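Long-range contacts in restriction endonuclease (Mycobacterium sp., PDB 4F0P), which probably recognises modified DNA through its N-terminal domain and cuts it with a PD-(D/E)XK-type nuclease domain: residues Ala94-Asn99 and Gln275-Ser280; Glu321-Arg326 and Thr446-Glu451. All coordinates share one frame; numbering follows the deposited sequence.

Contact 1: Ala94-Asn99 and Gln275-Ser280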
loop_
_atom_site.group_PDB
_atom_site.type_symbol
_atom_site.label_atom_id
_atom_site.label_comp_id
_atom_site.label_asym_id
_atom_site.label_seq_id
_atom_site.Cartn_x
_atom_site.Cartn_y
_atom_site.Cartn_z
ATOM N N ALA B 94 15.998 26.439 -12.103
ATOM C CA ALA B 94 14.895 26.911 -11.276
ATOM C C ALA B 94 13.559 26.573 -11.921
ATOM O O ALA B 94 12.574 27.280 -11.732
ATOM C CB ALA B 94 15.014 28.412 -11.009
ATOM N N GLY B 95 13.540 25.482 -12.683
ATOM C CA GLY B 95 12.339 25.039 -13.363
ATOM C C GLY B 95 12.422 25.186 -14.870
ATOM O O GLY B 95 11.539 24.716 -15.590
ATOM N N HIS B 96 13.486 25.827 -15.350
ATOM C CA HIS B 96 13.626 26.115 -16.778
ATOM C C HIS B 96 14.396 25.039 -17.540
ATOM O O HIS B 96 14.963 25.305 -18.600
ATOM C CB HIS B 96 14.279 27.484 -17.002
ATOM C CG HIS B 96 13.450 28.637 -16.524
ATOM N ND1 HIS B 96 13.218 28.888 -15.189
ATOM C CD2 HIS B 96 12.798 29.609 -17.207
ATOM C CE1 HIS B 96 12.459 29.963 -15.069
ATOM N NE2 HIS B 96 12.191 30.420 -16.279
ATOM N N GLU B 97 14.405 23.825 -16.998
ATOM C CA GLU B 97 15.096 22.703 -17.625
ATOM C C GLU B 97 14.454 22.303 -18.949
ATOM O O GLU B 97 13.230 22.218 -19.061
ATOM C CB GLU B 97 15.139 21.497 -16.682
ATOM C CG GLU B 97 16.133 21.629 -15.536
ATOM C CD GLU B 97 17.581 21.474 -15.979
ATOM O OE1 GLU B 97 17.823 21.057 -17.134
ATOM O OE2 GLU B 97 18.483 21.766 -15.163
ATOM N N THR B 98 15.296 22.062 -19.949
ATOM C CA THR B 98 14.829 21.618 -21.253
ATOM C C THR B 98 15.179 20.149 -21.458
ATOM O O THR B 98 14.525 19.444 -22.226
ATOM C CB THR B 98 15.445 22.460 -22.383
ATOM O OG1 THR B 98 16.874 22.419 -22.286
ATOM C CG2 THR B 98 14.978 23.903 -22.281
ATOM N N ASN B 99 16.216 19.698 -20.757
ATOM C CA ASN B 99 16.644 18.306 -20.816
ATOM C C ASN B 99 15.966 17.467 -19.736
ATOM O O ASN B 99 16.195 17.679 -18.544
ATOM C CB ASN B 99 18.165 18.213 -20.673
ATOM C CG ASN B 99 18.675 16.786 -20.746
ATOM O OD1 ASN B 99 18.067 15.925 -21.385
ATOM N ND2 ASN B 99 19.801 16.528 -20.088
ATOM N N GLN B 275 3.681 24.276 -9.610
ATOM C CA GLN B 275 3.628 24.658 -11.016
ATOM C C GLN B 275 5.033 24.919 -11.552
ATOM O O GLN B 275 5.898 25.406 -10.822
ATOM C CB GLN B 275 2.746 25.899 -11.197
ATOM C CG GLN B 275 1.267 25.666 -10.913
ATOM C CD GLN B 275 0.551 24.961 -12.052
ATOM O OE1 GLN B 275 0.637 25.378 -13.206
ATOM N NE2 GLN B 275 -0.163 23.888 -11.728
ATOM N N PRO B 276 5.267 24.591 -12.833
ATOM C CA PRO B 276 6.569 24.843 -13.458
ATOM C C PRO B 276 6.835 26.341 -13.543
ATOM O O PRO B 276 5.908 27.107 -13.810
ATOM C CB PRO B 276 6.407 24.245 -14.859
ATOM C CG PRO B 276 4.938 24.263 -15.111
ATOM C CD PRO B 276 4.302 24.009 -13.782
ATOM N N ALA B 277 8.079 26.749 -13.307
ATOM C CA ALA B 277 8.434 28.164 -13.291
ATOM C C ALA B 277 8.117 28.840 -14.621
ATOM O O ALA B 277 8.385 28.285 -15.686
ATOM C CB ALA B 277 9.900 28.342 -12.943
ATOM N N SER B 278 7.540 30.035 -14.548
ATOM C CA SER B 278 7.156 30.782 -15.741
ATOM C C SER B 278 8.364 31.114 -16.610
ATOM O O SER B 278 9.430 31.468 -16.102
ATOM C CB SER B 278 6.406 32.061 -15.358
ATOM O OG SER B 278 7.155 32.843 -14.444
ATOM N N GLY B 279 8.190 30.989 -17.923
ATOM C CA GLY B 279 9.256 31.249 -18.873
ATOM C C GLY B 279 10.013 29.991 -19.255
ATOM O O GLY B 279 10.955 30.037 -20.046
ATOM N N SER B 280 9.595 28.862 -18.691
ATOM C CA SER B 280 10.259 27.586 -18.941
ATOM C C SER B 280 9.590 26.800 -20.063
ATOM O O SER B 280 8.436 27.055 -20.411
ATOM C CB SER B 280 10.282 26.742 -17.668
ATOM O OG SER B 280 8.972 26.514 -17.180
#

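Contact 2: Glu321-Arg326 and Thr446-Glu451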
loop_
_atom_site.group_PDB
_atom_site.type_symbol
_atom_site.label_atom_id
_atom_site.label_comp_id
_atom_site.label_asym_id
_atom_site.label_seq_id
_atom_site.Cartn_x
_atom_site.Cartn_y
_atom_site.Cartn_z
ATOM N N GLU B 321 -0.926 -2.047 -15.915
ATOM C CA GLU B 321 -1.998 -1.277 -16.536
ATOM C C GLU B 321 -3.344 -1.974 -16.392
ATOM O O GLU B 321 -3.528 -3.095 -16.869
ATOM C CB GLU B 321 -1.703 -1.044 -18.017
ATOM C CG GLU B 321 -2.873 -0.455 -18.786
ATOM C CD GLU B 321 -2.656 -0.484 -20.285
ATOM O OE1 GLU B 321 -3.610 -0.175 -21.031
ATOM O OE2 GLU B 321 -1.532 -0.815 -20.720
ATOM N N GLY B 322 -4.283 -1.303 -15.736
ATOM C CA GLY B 322 -5.610 -1.852 -15.537
ATOM C C GLY B 322 -6.585 -1.354 -16.584
ATOM O O GLY B 322 -6.591 -1.850 -17.711
ATOM N N TRP B 323 -7.404 -0.369 -16.223
ATOM C CA TRP B 323 -8.420 0.124 -17.155
ATOM C C TRP B 323 -9.013 1.468 -16.753
ATOM O O TRP B 323 -8.637 2.047 -15.741
ATOM C CB TRP B 323 -9.552 -0.896 -17.300
ATOM C CG TRP B 323 -10.269 -1.181 -16.015
ATOM C CD1 TRP B 323 -11.239 -0.417 -15.429
ATOM C CD2 TRP B 323 -10.082 -2.315 -15.160
ATOM N NE1 TRP B 323 -11.660 -1.002 -14.261
ATOM C CE2 TRP B 323 -10.965 -2.169 -14.072
ATOM C CE3 TRP B 323 -9.249 -3.438 -15.207
ATOM C CZ2 TRP B 323 -11.040 -3.103 -13.040
ATOM C CZ3 TRP B 323 -9.327 -4.366 -14.181
ATOM C CH2 TRP B 323 -10.216 -4.192 -13.113
ATOM N N LEU B 324 -9.947 1.954 -17.564
ATOM C CA LEU B 324 -10.708 3.150 -17.233
ATOM C C LEU B 324 -12.113 2.743 -16.813
ATOM O O LEU B 324 -12.724 1.869 -17.426
ATOM C CB LEU B 324 -10.766 4.114 -18.420
ATOM C CG LEU B 324 -9.637 5.140 -18.568
ATOM C CD1 LEU B 324 -8.287 4.472 -18.783
ATOM C CD2 LEU B 324 -9.945 6.102 -19.706
ATOM N N SER B 325 -12.619 3.381 -15.764
ATOM C CA SER B 325 -13.906 3.010 -15.184
ATOM C C SER B 325 -15.088 3.333 -16.096
ATOM O O SER B 325 -16.137 2.694 -16.013
ATOM C CB SER B 325 -14.087 3.704 -13.835
ATOM O OG SER B 325 -13.952 5.109 -13.970
ATOM N N ARG B 326 -14.913 4.324 -16.963
ATOM C CA ARG B 326 -15.999 4.801 -17.812
ATOM C C ARG B 326 -15.467 5.542 -19.035
ATOM O O ARG B 326 -14.368 6.096 -19.008
ATOM C CB ARG B 326 -16.919 5.719 -17.008
ATOM C CG ARG B 326 -16.160 6.629 -16.064
ATOM C CD ARG B 326 -17.066 7.608 -15.349
ATOM N NE ARG B 326 -16.315 8.398 -14.378
ATOM C CZ ARG B 326 -15.541 9.431 -14.695
ATOM N NH1 ARG B 326 -15.412 9.808 -15.961
ATOM N NH2 ARG B 326 -14.894 10.092 -13.744
ATOM N N THR B 446 -13.453 -0.570 -19.140
ATOM C CA THR B 446 -14.158 -1.785 -18.739
ATOM C C THR B 446 -15.085 -1.474 -17.571
ATOM O O THR B 446 -14.889 -0.490 -16.856
ATOM C CB THR B 446 -13.186 -2.910 -18.317
ATOM O OG1 THR B 446 -12.724 -2.676 -16.981
ATOM C CG2 THR B 446 -11.997 -2.991 -19.268
ATOM N N HIS B 447 -16.098 -2.313 -17.376
ATOM C CA HIS B 447 -17.031 -2.123 -16.273
ATOM C C HIS B 447 -16.791 -3.159 -15.178
ATOM O O HIS B 447 -17.733 -3.664 -14.566
ATOM C CB HIS B 447 -18.478 -2.189 -16.766
ATOM C CG HIS B 447 -19.423 -1.337 -15.976
ATOM N ND1 HIS B 447 -19.440 0.038 -16.070
ATOM C CD2 HIS B 447 -20.379 -1.664 -15.074
ATOM C CE1 HIS B 447 -20.367 0.522 -15.262
ATOM N NE2 HIS B 447 -20.951 -0.490 -14.646
ATOM N N ARG B 448 -15.520 -3.470 -14.940
ATOM C CA ARG B 448 -15.140 -4.429 -13.911
ATOM C C ARG B 448 -14.956 -3.726 -12.573
ATOM O O ARG B 448 -14.852 -2.500 -12.515
ATOM C CB ARG B 448 -13.836 -5.133 -14.290
ATOM C CG ARG B 448 -13.830 -5.767 -15.669
ATOM C CD ARG B 448 -12.449 -6.299 -16.011
ATOM N NE ARG B 448 -12.400 -6.884 -17.348
ATOM C CZ ARG B 448 -11.291 -7.331 -17.927
ATOM N NH1 ARG B 448 -10.130 -7.256 -17.290
ATOM N NH2 ARG B 448 -11.340 -7.849 -19.147
ATOM N N ARG B 449 -14.915 -4.506 -11.499
ATOM C CA ARG B 449 -14.595 -3.970 -10.183
ATOM C C ARG B 449 -13.083 -3.849 -10.029
ATOM O O ARG B 449 -12.337 -4.661 -10.576
ATOM C CB ARG B 449 -15.180 -4.854 -9.079
ATOM C CG ARG B 449 -16.684 -4.716 -8.926
ATOM C CD ARG B 449 -17.104 -4.824 -7.469
ATOM N NE ARG B 449 -18.290 -4.019 -7.187
ATOM C CZ ARG B 449 -19.512 -4.512 -7.016
ATOM N NH1 ARG B 449 -19.721 -5.821 -7.086
ATOM N NH2 ARG B 449 -20.528 -3.696 -6.765
ATOM N N PRO B 450 -12.626 -2.823 -9.292
ATOM C CA PRO B 450 -11.199 -2.559 -9.071
ATOM C C PRO B 450 -10.437 -3.753 -8.497
ATOM O O PRO B 450 -9.241 -3.887 -8.749
ATOM C CB PRO B 450 -11.214 -1.415 -8.057
ATOM C CG PRO B 450 -12.492 -0.711 -8.317
ATOM C CD PRO B 450 -13.475 -1.784 -8.683
ATOM N N GLU B 451 -11.121 -4.609 -7.742
ATOM C CA GLU B 451 -10.479 -5.770 -7.136
ATOM C C GLU B 451 -10.083 -6.807 -8.186
ATOM O O GLU B 451 -9.242 -7.671 -7.932
ATOM C CB GLU B 451 -11.391 -6.411 -6.082
ATOM C CG GLU B 451 -11.976 -5.433 -5.071
ATOM C CD GLU B 451 -13.339 -4.911 -5.486
ATOM O OE1 GLU B 451 -13.653 -3.741 -5.176
ATOM O OE2 GLU B 451 -14.099 -5.675 -6.119
#

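Contact 1: Ala94-Asn99 and Gln275-Ser280
With chi1 at -65°, His96 CG stands anti to the carbonyl carbon, and the imidazole lies over Ser280 CB beside the turn Ala277-Ser280. Ser280 CB sits against one face of the His96 ring, in a CH-pi contact 4.1 Å from the ring centroid. The methylene is offset toward the rim of the ring. Ser280 OG is placed between its own backbone N and carbonyl carbon, with chi1 at 58°, and this sets it beside Ala283 N at the helix start.

Other parts of the ring meet the turn backbone. Gly279 O lies at the edge near the ring plane, 3.4 Å from His96 CD2. His96 NE2 gives a weak hydrogen bond to Ser278 O, with 3.0 Å between the two atoms. The N-H to acceptor angle is only 126°, so the bond is strongly bent. The other ring nitrogen, ND1, is hydrogen-bonded to the carbonyl of Lys93. The ring thus has a polar partner at each nitrogen, one in each loop.

Ala277 points its methyl at the same loop. Its CB approaches Ala94 O and lies 3.7 Å from His96 CE1. The Gly95 and Ala277 backbones come close here, with their CA atoms 5.0 Å apart. Gly95 CA is 4.1 Å from Ala277 CB. Gly95 O lies against Ser280 CB, 3.2 Å away.

Ser280 OG accepts the N-cap bond from Ala283 N, in the first turn of helix 281-292. Ala277 to Ser280 form a type II beta turn, with Gly279 at its third position, and Ser280 then N-caps the helix. A histidine from the N-terminal AspBHI-like region packs on this capped helix start.

Contact 2: Glu321-Arg326 and Thr446-Glu451
The end of strand 319-324 meets the loop before the C-terminus at Leu324 and Thr446, where Thr446 N donates to Leu324 O over 3.1 Å with an N-H to acceptor angle of 144°. Just before this point Gly322 and Trp323 form a classic beta bulge opposite Ile336.

Trp323 makes the largest share of the contact. Its side chain leaves the strand toward the loop. CG lies between the backbone N and the carbonyl carbon (chi1 61°), which holds the indole out against residues 446-451. One face of the indole is covered by two residues. Thr446 crosses the indole at about a right angle. Its OG1 stands above the five-membered ring, 3.0 Å from Trp323 CG. It is not hydrogen-bonded to Trp323 NE1, since the angle is poor. The Arg448 CB lies over the six-membered ring, 3.7 Å from Trp323 CZ2, in an off-centre CH-pi contact. From there the arginine chain runs extended, with CD near Trp323 CZ3. Its guanidinium plane is turned 69° from the indole and does not stack on it. The charged end goes instead to Asp207 and Glu188 of the second subunit. At the indole edge, Arg449 O is 3.2 Å from Trp323 CZ2, and Pro450 CA comes in obliquely.

Ser325 OG turns back to the carbonyls of Val333 and Asp334. A magnesium ion is bound about 8 Å from the Ser325 side chain. Strand 319-324 is one of the two outermost strands of the nuclease sheet within this chain. It pairs with strand 335-342. Leu324 packs on helix 298-315, and Pro450 reaches Trp381 of strand 381-387.

In the fold
The two contacts are separate in space, with centres about 35 Å apart and nearest atoms about 20 Å apart. They share no helix or strand and follow one another along the chain. Contact 1 is at the surface and joins two loops, one within the N-terminal family region and one leading into helix 281-292. Its bonds are weak or local, built on a turn, a histidine and small residues. Contact 2 is partly buried and ties the tail of the chain to an edge strand of the nuclease sheet. It rests on a tryptophan face and a backbone bond. Charged side chains there also reach other subunits, whereas no other chain touches contact 1.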